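Local coordinates for protein aggregative adherence fimbrial subunit AggA (Escherichia coli O104:H4 str. C227-11, PDB 4PH8) that forms the major pilin subunit of aggregative adherence fimbriae type I, assembling by donor-strand complementation and probably mediating adhesion to host surfaces through fibronectin, at residues C14-T19 and L130-D135; V53-T58 and A95-K100. All blocks are in the same frame, centred on the assembly; numbering follows the deposited sequence.

Contact 1 (C14-T19 and L130-D135)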
loop_
_atom_site.group_PDB
_atom_site.type_symbol
_atom_site.label_atom_id
_atom_site.label_comp_id
_atom_site.label_asym_id
_atom_site.label_seq_id
_atom_site.Cartn_x
_atom_site.Cartn_y
_atom_site.Cartn_z
ATOM N N CYS A 14 -14.252 -6.219 10.550
ATOM C CA CYS A 14 -12.816 -6.317 10.695
ATOM C C CYS A 14 -12.190 -4.956 10.553
ATOM O O CYS A 14 -12.570 -4.201 9.680
ATOM C CB CYS A 14 -12.266 -7.267 9.634
ATOM S SG CYS A 14 -12.921 -8.917 9.891
ATOM N N PRO A 15 -11.240 -4.630 11.426
ATOM C CA PRO A 15 -10.491 -3.399 11.188
ATOM C C PRO A 15 -9.532 -3.567 10.024
ATOM O O PRO A 15 -9.089 -4.684 9.738
ATOM C CB PRO A 15 -9.691 -3.220 12.464
ATOM C CG PRO A 15 -9.596 -4.563 13.057
ATOM C CD PRO A 15 -10.784 -5.349 12.625
ATOM N N VAL A 16 -9.221 -2.459 9.369
ATOM C CA VAL A 16 -8.129 -2.428 8.389
ATOM C C VAL A 16 -7.070 -1.496 8.952
ATOM O O VAL A 16 -7.292 -0.310 9.117
ATOM C CB VAL A 16 -8.591 -2.066 6.958
ATOM C CG1 VAL A 16 -9.531 -0.885 6.937
ATOM C CG2 VAL A 16 -7.393 -1.855 6.035
ATOM N N THR A 17 -5.936 -2.080 9.292
ATOM C CA THR A 17 -4.890 -1.422 10.045
ATOM C C THR A 17 -3.684 -1.292 9.130
ATOM O O THR A 17 -3.017 -2.278 8.829
ATOM C CB THR A 17 -4.550 -2.256 11.293
ATOM O OG1 THR A 17 -5.761 -2.531 12.029
ATOM C CG2 THR A 17 -3.578 -1.524 12.190
ATOM N N ILE A 18 -3.446 -0.076 8.668
ATOM C CA ILE A 18 -2.313 0.224 7.773
ATOM C C ILE A 18 -1.319 1.134 8.474
ATOM O O ILE A 18 -1.699 2.089 9.156
ATOM C CB ILE A 18 -2.759 0.835 6.412
ATOM C CG1 ILE A 18 -1.563 1.245 5.542
ATOM C CG2 ILE A 18 -3.670 2.041 6.600
ATOM C CD1 ILE A 18 -1.913 1.499 4.094
ATOM N N THR A 19 -0.046 0.823 8.311
ATOM C CA THR A 19 1.009 1.780 8.616
ATOM C C THR A 19 1.878 1.972 7.382
ATOM O O THR A 19 1.949 1.095 6.494
ATOM C CB THR A 19 1.880 1.318 9.798
ATOM O OG1 THR A 19 2.569 0.120 9.446
ATOM C CG2 THR A 19 1.034 1.069 11.037
ATOM N N LEU A 130 -2.119 5.731 -0.597
ATOM C CA LEU A 130 -2.319 4.301 -0.627
ATOM C C LEU A 130 -3.665 3.956 -0.045
ATOM O O LEU A 130 -4.133 4.584 0.910
ATOM C CB LEU A 130 -1.218 3.585 0.132
ATOM C CG LEU A 130 0.184 3.697 -0.455
ATOM C CD1 LEU A 130 1.116 2.857 0.384
ATOM C CD2 LEU A 130 0.246 3.264 -1.909
ATOM N N HIS A 131 -4.293 2.960 -0.652
ATOM C CA HIS A 131 -5.558 2.465 -0.181
ATOM C C HIS A 131 -5.320 1.090 0.381
ATOM O O HIS A 131 -4.522 0.324 -0.163
ATOM C CB HIS A 131 -6.530 2.340 -1.340
ATOM C CG HIS A 131 -6.995 3.649 -1.882
ATOM N ND1 HIS A 131 -8.152 4.255 -1.448
ATOM C CD2 HIS A 131 -6.485 4.453 -2.844
ATOM C CE1 HIS A 131 -8.336 5.376 -2.120
ATOM N NE2 HIS A 131 -7.329 5.523 -2.962
ATOM N N ALA A 132 -6.045 0.758 1.436
ATOM C CA ALA A 132 -5.983 -0.579 2.007
ATOM C C ALA A 132 -7.384 -1.045 2.351
ATOM O O ALA A 132 -8.280 -0.239 2.624
ATOM C CB ALA A 132 -5.111 -0.604 3.246
ATOM N N ALA A 133 -7.582 -2.349 2.333
ATOM C CA ALA A 133 -8.878 -2.892 2.713
ATOM C C ALA A 133 -8.745 -4.258 3.331
ATOM O O ALA A 133 -7.688 -4.895 3.256
ATOM C CB ALA A 133 -9.824 -2.944 1.507
ATOM N N VAL A 134 -9.844 -4.695 3.944
ATOM C CA VAL A 134 -9.983 -6.032 4.467
ATOM C C VAL A 134 -11.339 -6.571 4.044
ATOM O O VAL A 134 -12.354 -5.873 4.198
ATOM C CB VAL A 134 -9.826 -6.107 6.009
ATOM C CG1 VAL A 134 -10.867 -5.266 6.751
ATOM C CG2 VAL A 134 -9.879 -7.548 6.494
ATOM N N ASP A 135 -11.327 -7.792 3.501
ATOM C CA ASP A 135 -12.528 -8.524 3.069
ATOM C C ASP A 135 -12.795 -9.615 4.087
ATOM O O ASP A 135 -11.880 -10.337 4.510
ATOM C CB ASP A 135 -12.319 -9.255 1.734
ATOM C CG ASP A 135 -12.237 -8.338 0.550
ATOM O OD1 ASP A 135 -12.582 -7.152 0.684
ATOM O OD2 ASP A 135 -11.825 -8.825 -0.536
#
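Cys14-Thr19 crosses strand residues Leu130-Asp135 from the opposite layer of the beta sandwich, the touching parts running nearly antiparallel, 158° apart. Leu130 opens the segment at the margin of the interface, its side chain buried against Trp64 and Ile151. Ala132 is the first true point of contact: its CB turns toward the other layer and sits beneath two branches, with Val16 CG2 3.8 Å from Ala132 CB and the tip of Ile18, CD1, at 3.9 Å from the same methyl. Ile18 reaches it because CG1 stands anti to the backbone N (chi1 175°) and the chain continues extended. Ala133 turns its methyl away to Trp56, yet its backbone N lies 3.7 Å from Val16 CG2, which stands anti to its own backbone N and so points at the Ala132-Ala133 peptide. Val134 fills the far end. Its CG1, in the crowded position between N and carbonyl carbon, approaches Pro15 O at 3.5 Å and Cys14 O at 3.6 Å, and meets Val16 CB; Cys14 CB packs against both methyls, 3.8 Å from Val134 CG1. The backbone of Thr17 and Thr19 pairs instead with Thr41 and Lys39, and the Cys14-Cys46 disulfide fastens the start of the segment. With Pro15 O hydrogen-bonded to Thr42 OG1, the contact itself rests on van der Waals fit between apolar groups and backbone.

Contact 2 (V53-T58 and A95-K100)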
loop_
_atom_site.group_PDB
_atom_site.type_symbol
_atom_site.label_atom_id
_atom_site.label_comp_id
_atom_site.label_asym_id
_atom_site.label_seq_id
_atom_site.Cartn_x
_atom_site.Cartn_y
_atom_site.Cartn_z
ATOM N N VAL A 53 -6.561 -9.181 3.129
ATOM C CA VAL A 53 -6.253 -7.772 3.113
ATOM C C VAL A 53 -5.735 -7.360 1.750
ATOM O O VAL A 53 -5.247 -8.186 0.976
ATOM C CB VAL A 53 -5.288 -7.355 4.233
ATOM C CG1 VAL A 53 -5.960 -7.484 5.580
ATOM C CG2 VAL A 53 -3.983 -8.144 4.197
ATOM N N TRP A 54 -5.875 -6.068 1.467
ATOM C CA TRP A 54 -5.582 -5.497 0.171
ATOM C C TRP A 54 -4.815 -4.208 0.339
ATOM O O TRP A 54 -4.973 -3.503 1.343
ATOM C CB TRP A 54 -6.872 -5.157 -0.570
ATOM C CG TRP A 54 -7.731 -6.321 -0.880
ATOM C CD1 TRP A 54 -8.595 -6.949 -0.039
ATOM C CD2 TRP A 54 -7.837 -6.984 -2.141
ATOM N NE1 TRP A 54 -9.234 -7.982 -0.698
ATOM C CE2 TRP A 54 -8.786 -8.022 -1.989
ATOM C CE3 TRP A 54 -7.218 -6.809 -3.381
ATOM C CZ2 TRP A 54 -9.122 -8.884 -3.033
ATOM C CZ3 TRP A 54 -7.552 -7.665 -4.419
ATOM C CH2 TRP A 54 -8.501 -8.692 -4.232
ATOM N N LEU A 55 -4.023 -3.909 -0.683
ATOM C CA LEU A 55 -3.278 -2.688 -0.788
ATOM C C LEU A 55 -3.246 -2.288 -2.249
ATOM O O LEU A 55 -3.036 -3.131 -3.125
ATOM C CB LEU A 55 -1.875 -2.945 -0.268
ATOM C CG LEU A 55 -0.910 -1.845 0.051
ATOM C CD1 LEU A 55 -1.513 -0.786 0.969
ATOM C CD2 LEU A 55 0.307 -2.476 0.713
ATOM N N TRP A 56 -3.459 -1.006 -2.520
ATOM C CA TRP A 56 -3.398 -0.521 -3.890
ATOM C C TRP A 56 -3.140 0.966 -3.942
ATOM O O TRP A 56 -3.387 1.679 -2.980
ATOM C CB TRP A 56 -4.661 -0.897 -4.706
ATOM C CG TRP A 56 -5.965 -0.213 -4.335
ATOM C CD1 TRP A 56 -6.547 0.849 -4.979
ATOM C CD2 TRP A 56 -6.882 -0.587 -3.286
ATOM N NE1 TRP A 56 -7.744 1.168 -4.386
ATOM C CE2 TRP A 56 -7.981 0.301 -3.354
ATOM C CE3 TRP A 56 -6.877 -1.572 -2.301
ATOM C CZ2 TRP A 56 -9.052 0.239 -2.466
ATOM C CZ3 TRP A 56 -7.951 -1.637 -1.418
ATOM C CH2 TRP A 56 -9.024 -0.730 -1.506
ATOM N N GLY A 57 -2.649 1.410 -5.094
ATOM C CA GLY A 57 -2.374 2.809 -5.359
ATOM C C GLY A 57 -3.408 3.405 -6.300
ATOM O O GLY A 57 -4.403 2.761 -6.656
ATOM N N THR A 58 -3.153 4.642 -6.702
ATOM C CA THR A 58 -4.104 5.432 -7.479
ATOM C C THR A 58 -3.741 5.536 -8.959
ATOM O O THR A 58 -4.460 6.166 -9.719
ATOM C CB THR A 58 -4.186 6.859 -6.904
ATOM O OG1 THR A 58 -2.880 7.443 -6.900
ATOM C CG2 THR A 58 -4.727 6.825 -5.474
ATOM N N ALA A 95 -1.516 -4.298 -10.541
ATOM C CA ALA A 95 -0.637 -4.150 -9.369
ATOM C C ALA A 95 -1.382 -4.155 -8.034
ATOM O O ALA A 95 -0.746 -4.072 -6.990
ATOM C CB ALA A 95 0.206 -2.892 -9.481
ATOM N N LYS A 96 -2.710 -4.242 -8.046
ATOM C CA LYS A 96 -3.453 -4.369 -6.786
ATOM C C LYS A 96 -2.992 -5.640 -6.063
ATOM O O LYS A 96 -2.779 -6.675 -6.680
ATOM C CB LYS A 96 -4.958 -4.365 -7.032
ATOM C CG LYS A 96 -5.811 -4.566 -5.798
ATOM C CD LYS A 96 -7.289 -4.360 -6.100
ATOM C CE LYS A 96 -7.642 -2.897 -6.248
ATOM N NZ LYS A 96 -9.053 -2.753 -6.710
ATOM N N ILE A 97 -2.805 -5.539 -4.752
ATOM C CA ILE A 97 -2.217 -6.619 -3.969
ATOM C C ILE A 97 -3.223 -7.159 -2.980
ATOM O O ILE A 97 -3.940 -6.381 -2.366
ATOM C CB ILE A 97 -1.039 -6.062 -3.148
ATOM C CG1 ILE A 97 -0.074 -5.303 -4.066
ATOM C CG2 ILE A 97 -0.350 -7.175 -2.367
ATOM C CD1 ILE A 97 0.726 -4.235 -3.335
ATOM N N TYR A 98 -3.245 -8.476 -2.793
ATOM C CA TYR A 98 -4.019 -9.066 -1.722
ATOM C C TYR A 98 -3.214 -10.120 -1.003
ATOM O O TYR A 98 -2.185 -10.602 -1.498
ATOM C CB TYR A 98 -5.323 -9.687 -2.251
ATOM C CG TYR A 98 -5.108 -10.810 -3.231
ATOM C CD1 TYR A 98 -4.971 -10.548 -4.587
ATOM C CD2 TYR A 98 -5.035 -12.127 -2.804
ATOM C CE1 TYR A 98 -4.758 -11.567 -5.494
ATOM C CE2 TYR A 98 -4.808 -13.156 -3.703
ATOM C CZ TYR A 98 -4.683 -12.870 -5.042
ATOM O OH TYR A 98 -4.468 -13.895 -5.935
ATOM N N LYS A 99 -3.696 -10.473 0.174
ATOM C CA LYS A 99 -3.112 -11.561 0.946
ATOM C C LYS A 99 -4.126 -12.121 1.909
ATOM O O LYS A 99 -4.720 -11.369 2.666
ATOM C CB LYS A 99 -1.913 -11.071 1.717
ATOM C CG LYS A 99 -1.182 -12.164 2.481
ATOM C CD LYS A 99 0.107 -11.599 3.079
ATOM C CE LYS A 99 0.887 -12.639 3.862
ATOM N NZ LYS A 99 2.229 -12.150 4.280
ATOM N N LYS A 100 -4.298 -13.441 1.880
ATOM C CA LYS A 100 -5.081 -14.143 2.874
ATOM C C LYS A 100 -4.176 -14.325 4.093
ATOM O O LYS A 100 -3.188 -15.047 4.048
ATOM C CB LYS A 100 -5.569 -15.490 2.305
ATOM C CG LYS A 100 -6.065 -16.503 3.324
ATOM C CD LYS A 100 -7.307 -16.039 4.062
ATOM C CE LYS A 100 -8.206 -17.221 4.413
ATOM N NZ LYS A 100 -9.251 -17.470 3.385
#
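Four main-chain hydrogen bonds join Val53-Trp56 to Ile97-Lys100 as antiparallel strands 4.7 Å apart at closest approach. Val53 and Lys99 exchange one pair, Leu55 and Ile97 the other; Ile97 N meets Leu55 O at 2.9 Å nearly along the C=O axis, whereas Val53 N and Leu55 N lie above the planes of their acceptor carbonyls. Between these two hydrogen-bonded pairs, the non-hydrogen-bonded pair Trp54-Tyr98 brings the CA atoms to 4.3 Å, with CA-H...O contacts from Trp54 CA to Ile97 O and Tyr98 CA to Val53 O. Within the immunoglobulin-like sandwich known for fimbrial subunits, strand 52-68 is flanked here by 97-100 and, on its other side, by 124-138. Among apolar contacts, Leu55 CB and Ile97 CD1 meet on the buried face with Val53. Lys99 starts from that same face and runs fully extended to Asp83 (a salt bridge), Phe107 O and Asn105 OD1. On the face bearing the aromatics, Tyr98 CB sits over the Trp54 six-membered ring, 3.5 Å from its centroid, a CH-pi contact; the two rings are inclined at 46°. Lys96 is bent at chi3 (-76°): its CG touches the Trp54 edge, while CE and then NZ swing over Trp56, NZ 4.5 Å from the five-membered ring centroid in a cation-pi interaction.

Overall arrangement
From the N terminus, the chain enters contact 1 at 14-19 and returns to it at 130-135 after 110 intervening residues, so this contact closes the wider of the two loops. Inside that loop the chain passes through 53-58 and comes back at 95-100, and contact 2 is thus nested within contact 1. Their centres lie 9 Å apart, and they meet directly: strands 52-68 and 124-138 are neighbours in one sheet, and a weak hydrogen bond from Trp54 NE1 to Asp135 OD2 links their side chains. Contact 2 adds strand 97-100 to that sheet, whereas contact 1 packs the N-terminal strand, paired with 34-41, across it.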